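Local coordinates for uncharacterized protein (Pyrococcus furiosus, PDB 4XLZ) that probably acts as a metal-dependent deacetylase of the CE-14 family, removing an acetyl group from N,N'-diacetylchitobiose, at residues T202-M205 against E206-L209; E113-S117 against R118-K122; K126-K130 against E131-G135. One frame throughout, in Å; residues are numbered along the deposited sequence.

Contact 1: residues T202-M205 against E206-L209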
loop_
_atom_site.group_PDB
_atom_site.type_symbol
_atom_site.label_atom_id
_atom_site.label_comp_id
_atom_site.label_asym_id
_atom_site.label_seq_id
_atom_site.Cartn_x
_atom_site.Cartn_y
_atom_site.Cartn_z
ATOM N N THR A 202 -4.477 26.568 36.777
ATOM C CA THR A 202 -3.823 26.484 38.122
ATOM C C THR A 202 -4.757 25.792 39.126
ATOM O O THR A 202 -4.366 24.849 39.860
ATOM C CB THR A 202 -3.452 27.877 38.545
ATOM O OG1 THR A 202 -2.448 28.379 37.692
ATOM C CG2 THR A 202 -2.809 27.742 39.981
ATOM N N ASP A 203 -6.011 26.179 39.151
ATOM C CA ASP A 203 -6.866 25.551 40.211
ATOM C C ASP A 203 -7.443 24.182 39.863
ATOM O O ASP A 203 -8.067 23.511 40.695
ATOM C CB ASP A 203 -8.046 26.497 40.497
ATOM C CG ASP A 203 -7.573 27.789 41.230
ATOM O OD1 ASP A 203 -6.460 27.777 41.891
ATOM O OD2 ASP A 203 -8.320 28.777 41.062
ATOM N N LEU A 204 -7.219 23.740 38.600
ATOM C CA LEU A 204 -7.626 22.398 38.184
ATOM C C LEU A 204 -6.497 21.452 37.994
ATOM O O LEU A 204 -6.707 20.325 37.545
ATOM C CB LEU A 204 -8.334 22.557 36.800
ATOM C CG LEU A 204 -9.680 23.253 36.924
ATOM C CD1 LEU A 204 -10.260 23.519 35.520
ATOM C CD2 LEU A 204 -10.649 22.370 37.745
HETATM N N MSE A 205 -5.279 21.793 38.438
HETATM C CA MSE A 205 -4.170 20.934 38.219
HETATM C C MSE A 205 -4.350 19.603 38.915
HETATM O O MSE A 205 -4.005 18.511 38.386
HETATM C CB MSE A 205 -2.863 21.656 38.664
HETATM C CG MSE A 205 -1.639 20.823 38.430
HETATM SE SE MSE A 205 -1.322 20.470 36.517
HETATM C CE MSE A 205 0.634 20.146 36.692
ATOM N N GLU A 206 -4.762 19.576 40.209
ATOM C CA GLU A 206 -4.827 18.302 40.823
ATOM C C GLU A 206 -5.912 17.376 40.196
ATOM O O GLU A 206 -5.683 16.202 40.156
ATOM C CB GLU A 206 -5.194 18.543 42.368
ATOM C CG GLU A 206 -3.951 19.224 43.132
ATOM C CD GLU A 206 -2.591 18.426 43.053
ATOM O OE1 GLU A 206 -1.672 19.067 42.604
ATOM O OE2 GLU A 206 -2.476 17.187 43.367
ATOM N N LEU A 207 -7.017 17.964 39.763
ATOM C CA LEU A 207 -8.065 17.182 39.028
ATOM C C LEU A 207 -7.417 16.631 37.696
ATOM O O LEU A 207 -7.646 15.429 37.413
ATOM C CB LEU A 207 -9.255 18.048 38.753
ATOM C CG LEU A 207 -10.352 17.263 37.949
ATOM C CD1 LEU A 207 -10.756 15.940 38.690
ATOM C CD2 LEU A 207 -11.553 18.162 37.580
ATOM N N LYS A 208 -6.726 17.497 36.977
ATOM C CA LYS A 208 -6.055 17.013 35.720
ATOM C C LYS A 208 -5.173 15.854 36.061
ATOM O O LYS A 208 -5.172 14.786 35.393
ATOM C CB LYS A 208 -5.209 18.155 35.142
ATOM C CG LYS A 208 -4.383 17.612 33.924
ATOM C CD LYS A 208 -3.756 18.798 33.259
ATOM C CE LYS A 208 -2.943 18.147 32.063
ATOM N NZ LYS A 208 -2.649 19.127 31.031
ATOM N N LEU A 209 -4.289 15.943 37.084
ATOM C CA LEU A 209 -3.435 14.846 37.335
ATOM C C LEU A 209 -4.161 13.567 37.799
ATOM O O LEU A 209 -3.747 12.454 37.483
ATOM C CB LEU A 209 -2.364 15.205 38.469
ATOM C CG LEU A 209 -1.523 16.381 38.022
ATOM C CD1 LEU A 209 -0.559 16.702 39.248
ATOM C CD2 LEU A 209 -0.490 15.922 36.957
HETATM O O HOH W 1 -5.349 22.208 41.664
HETATM O O HOH W 2 -7.913 20.601 40.928
#

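Contact 2: residues E113-S117 against R118-K122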
loop_
_atom_site.group_PDB
_atom_site.type_symbol
_atom_site.label_atom_id
_atom_site.label_comp_id
_atom_site.label_asym_id
_atom_site.label_seq_id
_atom_site.Cartn_x
_atom_site.Cartn_y
_atom_site.Cartn_z
ATOM N N GLU A 113 0.227 1.672 14.577
ATOM C CA GLU A 113 -0.170 1.222 13.215
ATOM C C GLU A 113 -1.256 2.158 12.757
ATOM O O GLU A 113 -1.991 1.751 11.763
ATOM C CB GLU A 113 -0.642 -0.245 13.220
ATOM C CG GLU A 113 0.481 -1.152 13.876
ATOM C CD GLU A 113 0.227 -2.621 13.780
ATOM O OE1 GLU A 113 1.103 -3.380 14.225
ATOM O OE2 GLU A 113 -0.946 -3.059 13.347
ATOM N N LEU A 114 -1.403 3.380 13.192
ATOM C CA LEU A 114 -2.409 4.282 12.617
ATOM C C LEU A 114 -2.072 4.585 11.155
ATOM O O LEU A 114 -0.997 5.174 10.973
ATOM C CB LEU A 114 -2.441 5.575 13.471
ATOM C CG LEU A 114 -3.479 6.594 12.933
ATOM C CD1 LEU A 114 -4.987 6.034 13.021
ATOM C CD2 LEU A 114 -3.395 7.903 13.759
ATOM N N PRO A 115 -2.904 4.289 10.190
ATOM C CA PRO A 115 -2.519 4.693 8.823
ATOM C C PRO A 115 -2.564 6.143 8.600
ATOM O O PRO A 115 -3.308 6.890 9.277
ATOM C CB PRO A 115 -3.594 3.990 7.941
ATOM C CG PRO A 115 -4.229 2.908 8.862
ATOM C CD PRO A 115 -4.155 3.496 10.265
ATOM N N TYR A 116 -1.839 6.561 7.534
ATOM C CA TYR A 116 -2.017 7.942 7.063
ATOM C C TYR A 116 -2.681 7.807 5.669
ATOM O O TYR A 116 -1.983 7.555 4.651
ATOM C CB TYR A 116 -0.655 8.691 6.970
ATOM C CG TYR A 116 -0.839 10.074 6.479
ATOM C CD1 TYR A 116 -0.434 10.418 5.159
ATOM C CD2 TYR A 116 -1.484 11.044 7.257
ATOM C CE1 TYR A 116 -0.568 11.750 4.690
ATOM C CE2 TYR A 116 -1.686 12.342 6.799
ATOM C CZ TYR A 116 -1.255 12.685 5.477
ATOM O OH TYR A 116 -1.422 13.948 4.961
ATOM N N SER A 117 -4.001 7.875 5.652
ATOM C CA SER A 117 -4.681 7.483 4.395
ATOM C C SER A 117 -6.040 8.176 4.367
ATOM O O SER A 117 -6.644 8.632 5.341
ATOM C CB SER A 117 -4.905 5.957 4.413
ATOM O OG SER A 117 -5.842 5.596 5.450
ATOM N N ARG A 118 -6.590 8.154 3.092
ATOM C CA ARG A 118 -7.980 8.636 2.864
ATOM C C ARG A 118 -8.975 7.846 3.708
ATOM O O ARG A 118 -9.901 8.499 4.249
ATOM C CB ARG A 118 -8.228 8.428 1.357
ATOM C CG ARG A 118 -9.755 8.831 1.021
ATOM C CD ARG A 118 -10.009 8.535 -0.505
ATOM N NE ARG A 118 -9.907 7.067 -0.606
ATOM C CZ ARG A 118 -9.625 6.490 -1.759
ATOM N NH1 ARG A 118 -9.694 7.270 -2.884
ATOM N NH2 ARG A 118 -9.404 5.151 -1.818
ATOM N N GLU A 119 -8.748 6.541 3.887
ATOM C CA GLU A 119 -9.698 5.770 4.705
ATOM C C GLU A 119 -9.826 6.401 6.119
ATOM O O GLU A 119 -10.956 6.506 6.661
ATOM C CB GLU A 119 -9.189 4.345 4.743
ATOM C CG GLU A 119 -10.066 3.533 5.719
ATOM C CD GLU A 119 -9.668 2.110 5.819
ATOM O OE1 GLU A 119 -8.518 1.743 5.484
ATOM O OE2 GLU A 119 -10.492 1.306 6.226
ATOM N N VAL A 120 -8.692 6.769 6.748
ATOM C CA VAL A 120 -8.878 7.310 8.137
ATOM C C VAL A 120 -9.475 8.684 8.100
ATOM O O VAL A 120 -10.314 9.052 8.926
ATOM C CB VAL A 120 -7.483 7.403 8.761
ATOM C CG1 VAL A 120 -7.644 7.916 10.252
ATOM C CG2 VAL A 120 -6.839 5.958 8.854
ATOM N N ARG A 121 -9.195 9.508 7.038
ATOM C CA ARG A 121 -9.911 10.787 6.897
ATOM C C ARG A 121 -11.353 10.499 6.829
ATOM O O ARG A 121 -12.172 11.331 7.378
ATOM C CB ARG A 121 -9.470 11.524 5.596
ATOM C CG ARG A 121 -7.927 11.931 5.641
ATOM C CD ARG A 121 -7.714 12.870 4.411
ATOM N NE ARG A 121 -6.263 13.090 4.306
ATOM C CZ ARG A 121 -5.413 12.253 3.685
ATOM N NH1 ARG A 121 -5.813 11.378 2.770
ATOM N NH2 ARG A 121 -4.118 12.415 3.981
ATOM N N LYS A 122 -11.809 9.527 6.024
ATOM C CA LYS A 122 -13.265 9.281 5.928
ATOM C C LYS A 122 -13.838 8.966 7.296
ATOM O O LYS A 122 -14.988 9.382 7.584
ATOM C CB LYS A 122 -13.535 8.090 4.986
ATOM C CG LYS A 122 -13.282 8.506 3.543
ATOM C CD LYS A 122 -13.580 7.221 2.726
ATOM C CE LYS A 122 -13.484 7.579 1.286
ATOM N NZ LYS A 122 -13.581 6.143 0.594
HETATM O O HOH W 3 -6.011 2.828 5.551
#

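Contact 3: residues K126-K130 against E131-G135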
loop_
_atom_site.group_PDB
_atom_site.type_symbol
_atom_site.label_atom_id
_atom_site.label_comp_id
_atom_site.label_asym_id
_atom_site.label_seq_id
_atom_site.Cartn_x
_atom_site.Cartn_y
_atom_site.Cartn_z
ATOM N N LYS A 126 -16.789 11.345 8.719
ATOM C CA LYS A 126 -18.164 10.810 9.030
ATOM C C LYS A 126 -18.574 11.316 10.411
ATOM O O LYS A 126 -19.705 11.784 10.620
ATOM C CB LYS A 126 -18.019 9.269 9.111
ATOM C CG LYS A 126 -19.386 8.614 9.341
ATOM C CD LYS A 126 -19.447 7.057 8.823
ATOM C CE LYS A 126 -18.643 6.264 9.638
ATOM N NZ LYS A 126 -18.562 4.919 8.791
ATOM N N ILE A 127 -17.658 11.306 11.390
ATOM C CA ILE A 127 -18.053 11.753 12.755
ATOM C C ILE A 127 -18.204 13.193 12.774
ATOM O O ILE A 127 -19.159 13.741 13.448
ATOM C CB ILE A 127 -16.928 11.326 13.714
ATOM C CG1 ILE A 127 -16.876 9.786 13.802
ATOM C CG2 ILE A 127 -17.264 11.891 15.162
ATOM C CD1 ILE A 127 -15.567 9.194 14.447
ATOM N N ILE A 128 -17.385 14.046 12.130
ATOM C CA ILE A 128 -17.560 15.452 12.097
ATOM C C ILE A 128 -18.920 15.804 11.467
ATOM O O ILE A 128 -19.536 16.741 11.962
ATOM C CB ILE A 128 -16.339 16.138 11.335
ATOM C CG1 ILE A 128 -15.083 15.924 12.244
ATOM C CG2 ILE A 128 -16.578 17.632 11.075
ATOM C CD1 ILE A 128 -13.783 16.342 11.475
ATOM N N ARG A 129 -19.225 15.137 10.362
ATOM C CA ARG A 129 -20.491 15.500 9.714
ATOM C C ARG A 129 -21.622 15.015 10.579
ATOM O O ARG A 129 -22.672 15.759 10.577
ATOM C CB ARG A 129 -20.569 14.870 8.355
ATOM C CG ARG A 129 -19.613 15.532 7.355
ATOM C CD ARG A 129 -19.667 14.671 6.053
ATOM N NE ARG A 129 -18.829 15.414 5.019
ATOM C CZ ARG A 129 -18.420 14.860 3.838
ATOM N NH1 ARG A 129 -17.790 15.646 2.958
ATOM N NH2 ARG A 129 -18.622 13.546 3.615
ATOM N N LYS A 130 -21.533 13.927 11.287
ATOM C CA LYS A 130 -22.680 13.487 12.189
ATOM C C LYS A 130 -22.823 14.470 13.352
ATOM O O LYS A 130 -23.954 14.917 13.675
ATOM C CB LYS A 130 -22.374 12.120 12.702
ATOM C CG LYS A 130 -23.440 11.620 13.721
ATOM C CD LYS A 130 -24.769 11.285 13.140
ATOM C CE LYS A 130 -25.756 10.932 14.413
ATOM N NZ LYS A 130 -26.989 10.391 13.704
ATOM N N GLU A 131 -21.700 14.846 13.985
ATOM C CA GLU A 131 -21.811 15.587 15.237
ATOM C C GLU A 131 -21.881 17.057 15.003
ATOM O O GLU A 131 -22.357 17.815 15.933
ATOM C CB GLU A 131 -20.593 15.217 16.150
ATOM C CG GLU A 131 -20.633 13.838 16.713
ATOM C CD GLU A 131 -21.662 13.602 17.856
ATOM O OE1 GLU A 131 -21.726 12.471 18.258
ATOM O OE2 GLU A 131 -22.326 14.630 18.227
ATOM N N LYS A 132 -21.416 17.622 13.889
ATOM C CA LYS A 132 -21.413 19.057 13.579
ATOM C C LYS A 132 -20.753 19.900 14.678
ATOM O O LYS A 132 -21.391 20.833 15.271
ATOM C CB LYS A 132 -22.896 19.509 13.358
ATOM C CG LYS A 132 -23.405 18.866 12.094
ATOM C CD LYS A 132 -24.866 19.357 11.772
ATOM C CE LYS A 132 -25.328 19.198 10.254
ATOM N NZ LYS A 132 -24.462 19.904 9.075
ATOM N N PRO A 133 -19.549 19.562 15.118
ATOM C CA PRO A 133 -18.945 20.299 16.219
ATOM C C PRO A 133 -18.559 21.700 15.810
ATOM O O PRO A 133 -18.109 22.042 14.658
ATOM C CB PRO A 133 -17.662 19.475 16.539
ATOM C CG PRO A 133 -17.277 18.906 15.106
ATOM C CD PRO A 133 -18.686 18.443 14.647
ATOM N N ASP A 134 -18.585 22.607 16.810
ATOM C CA ASP A 134 -18.097 23.970 16.554
ATOM C C ASP A 134 -16.575 24.047 16.505
ATOM O O ASP A 134 -16.020 24.884 15.797
ATOM C CB ASP A 134 -18.589 25.031 17.715
ATOM C CG ASP A 134 -20.063 24.927 17.885
ATOM O OD1 ASP A 134 -20.534 24.385 18.867
ATOM O OD2 ASP A 134 -20.769 25.290 16.885
ATOM N N GLY A 135 -15.957 23.211 17.352
ATOM C CA GLY A 135 -14.446 23.230 17.470
ATOM C C GLY A 135 -13.969 21.803 17.460
ATOM O O GLY A 135 -14.619 20.862 17.876
HETATM O O HOH W 4 -25.285 16.215 15.751
#

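Contact 1: residues T202-M205 against E206-L209
The first turn of helix 205-213 begins at Leu204, its N-cap residue, whose carbonyl receives Lys208 N while Met205 in turn receives Leu209. Lys208 N lies 2.9 Å from Leu204 O with an N-H...O angle of 170°, so the bond is almost straight. The following bond, Leu209 N to Met205 O, is also 2.9 Å. Two ordered waters serve the amides that precede these bonds: one accepts from Glu206 N at 3.1 Å and donates weakly to Thr202 O, and the other accepts from Leu207 N at 3.0 Å while donating to Asp203 O at 2.9 Å. Each water thus links the incoming loop to the start of the helix.

Leu209 folds back over the backbone. With chi1 at -60°, its CG sits beside its own N and comes within 3.3 Å of Met205 O, while CD1 meets CG of the selenomethionine Met205 at 4.3 Å. The CD2 methyls of Leu204 and Leu207 meet at the same 4.3 Å, on a side that faces Lys53 of helix 43-57. Met205 and Leu209 instead lean on Arg232 of helix 221-240, which also pairs with Glu206. The extended chain of Lys208 carries NZ to Glu248 and to the carbonyl of Ile46. The pattern is that of a helix N-terminus in which water takes up the N-H groups of Glu206 and Leu207, ahead of the first i to i+4 bonds.

Contact 2: residues E113-S117 against R118-K122
Ser117, in an extended conformation, turns its carbonyl into the first turn of helix 118-131, where Ser117 O takes Arg121 N at 3.2 Å with an N-H...O angle of 165°. Its side chain completes the cap: chi1 of 66° sets OG between the backbone N and the carbonyl carbon, and from there OG accepts weakly from Val120 N at 3.3 Å. The same hydroxyl is 2.8 Å from a water, and that water donates to Glu119 OE1 at 2.7 Å, tying the N-cap to the carboxylate two residues on. Outside this stretch, Glu119 OE2 forms an intersubunit salt bridge with Arg118 NE of the second subunit.

Beneath the cap, Val120 meets the loop with both methyls. CG2 lies 3.9 Å from Pro115 CB, the two side chains crossing at about a right angle, and CG1 is 4.3 Å from Leu114 CD1. Pro115 O, 3.7 Å from Val120 CG2, is buried here and has no polar partner in the model.

Arg121 brings NH2 obliquely to within 3.2 Å of Tyr116 CZ, with the guanidinium and phenol planes 90° apart; any cation-pi attraction is long and at most weak. Glu160 of helix 149-164, which salt-bridges Arg121 NE and hydrogen-bonds Tyr116 OH, probably holds the two groups in this relation. This is a serine N-cap, with a weak side-chain bond to the third helical residue, and the loop before it packs on Val120 of the first turn.

Contact 3: residues K126-K130 against E131-G135
Ile127 and Glu131 meet on the last turn of helix 118-131, where Glu131 N donates to Ile127 O at 2.8 Å. The next donor, Lys132 N, reaches Ile128 O at the same length of 2.8 Å, but its N-H...O angle drops to 144° and it is tilted from the carbonyl plane, as the chain is already leaving the helix. Lys132 then takes positive phi, 53°, which turns Pro133 across the helix end. Pro133 has no N-H, so the 6→1 bond of a Schellman motif cannot form; instead its CD sits 3.3 Å from Ile128 O and 4.2 Å from Ile128 CG2.

Glu131 is bent at chi2 and keeps its chain against the helix. CB lies 3.4 Å from Ile127 O, and CG runs beside Ile127 CG2 at 4.2 Å, the two side chains pointing the same way. On the outer side, Lys132 CG approaches Arg129 O at 3.5 Å. A water donates to Lys130 O at 2.8 Å and weakly to Glu131 O, serving carbonyls at the C-terminal end.

Beyond this shell, polar partners probably hold the Glu131 side chain: its buried carboxylate is satisfied by Tyr105 OH and by salt bridges to Lys103 and Lys33, which probably stabilise its negative charge. Arg129 places the helix against Asp174 of its own chain, and Lys126 against Asp174 of the second subunit.

Further out, Ile127 packs on Ile35, Ile65, Tyr105 and Leu107 of strands 33-38, 61-68 and 103-109, and Pro133 also touches Ile35. The turn therefore carries the chain from a helix packed on one face of the parallel sheet into strand 135-139, which pairs beside strand 33-38, as Gly135 does with Ile35.

Contacts 2 and 3 are the beginning and end of one helix, 118-131, with centres 18 Å apart, and both reach the second subunit. That helix is the middle of the crossover from strand 103-109 to strand 135-139 in the parallel sheet. Contact 1 opens another helix, 34 Å from contact 2 and 29 Å from contact 3 between centres, and lies across the chain's centre from contact 2. The side chain of Leu209 is about 11 Å from a bound cadmium ion. Tyr116, in contact 2, has its side chain about 4 Å from a bound Tris molecule, probably from the crystallisation liquor. Contact 2 also has a link to the cadmium site of His40, Asp43 and His151: Leu114 N is hydrogen-bonded to Asp150 OD2, in the residue before His151.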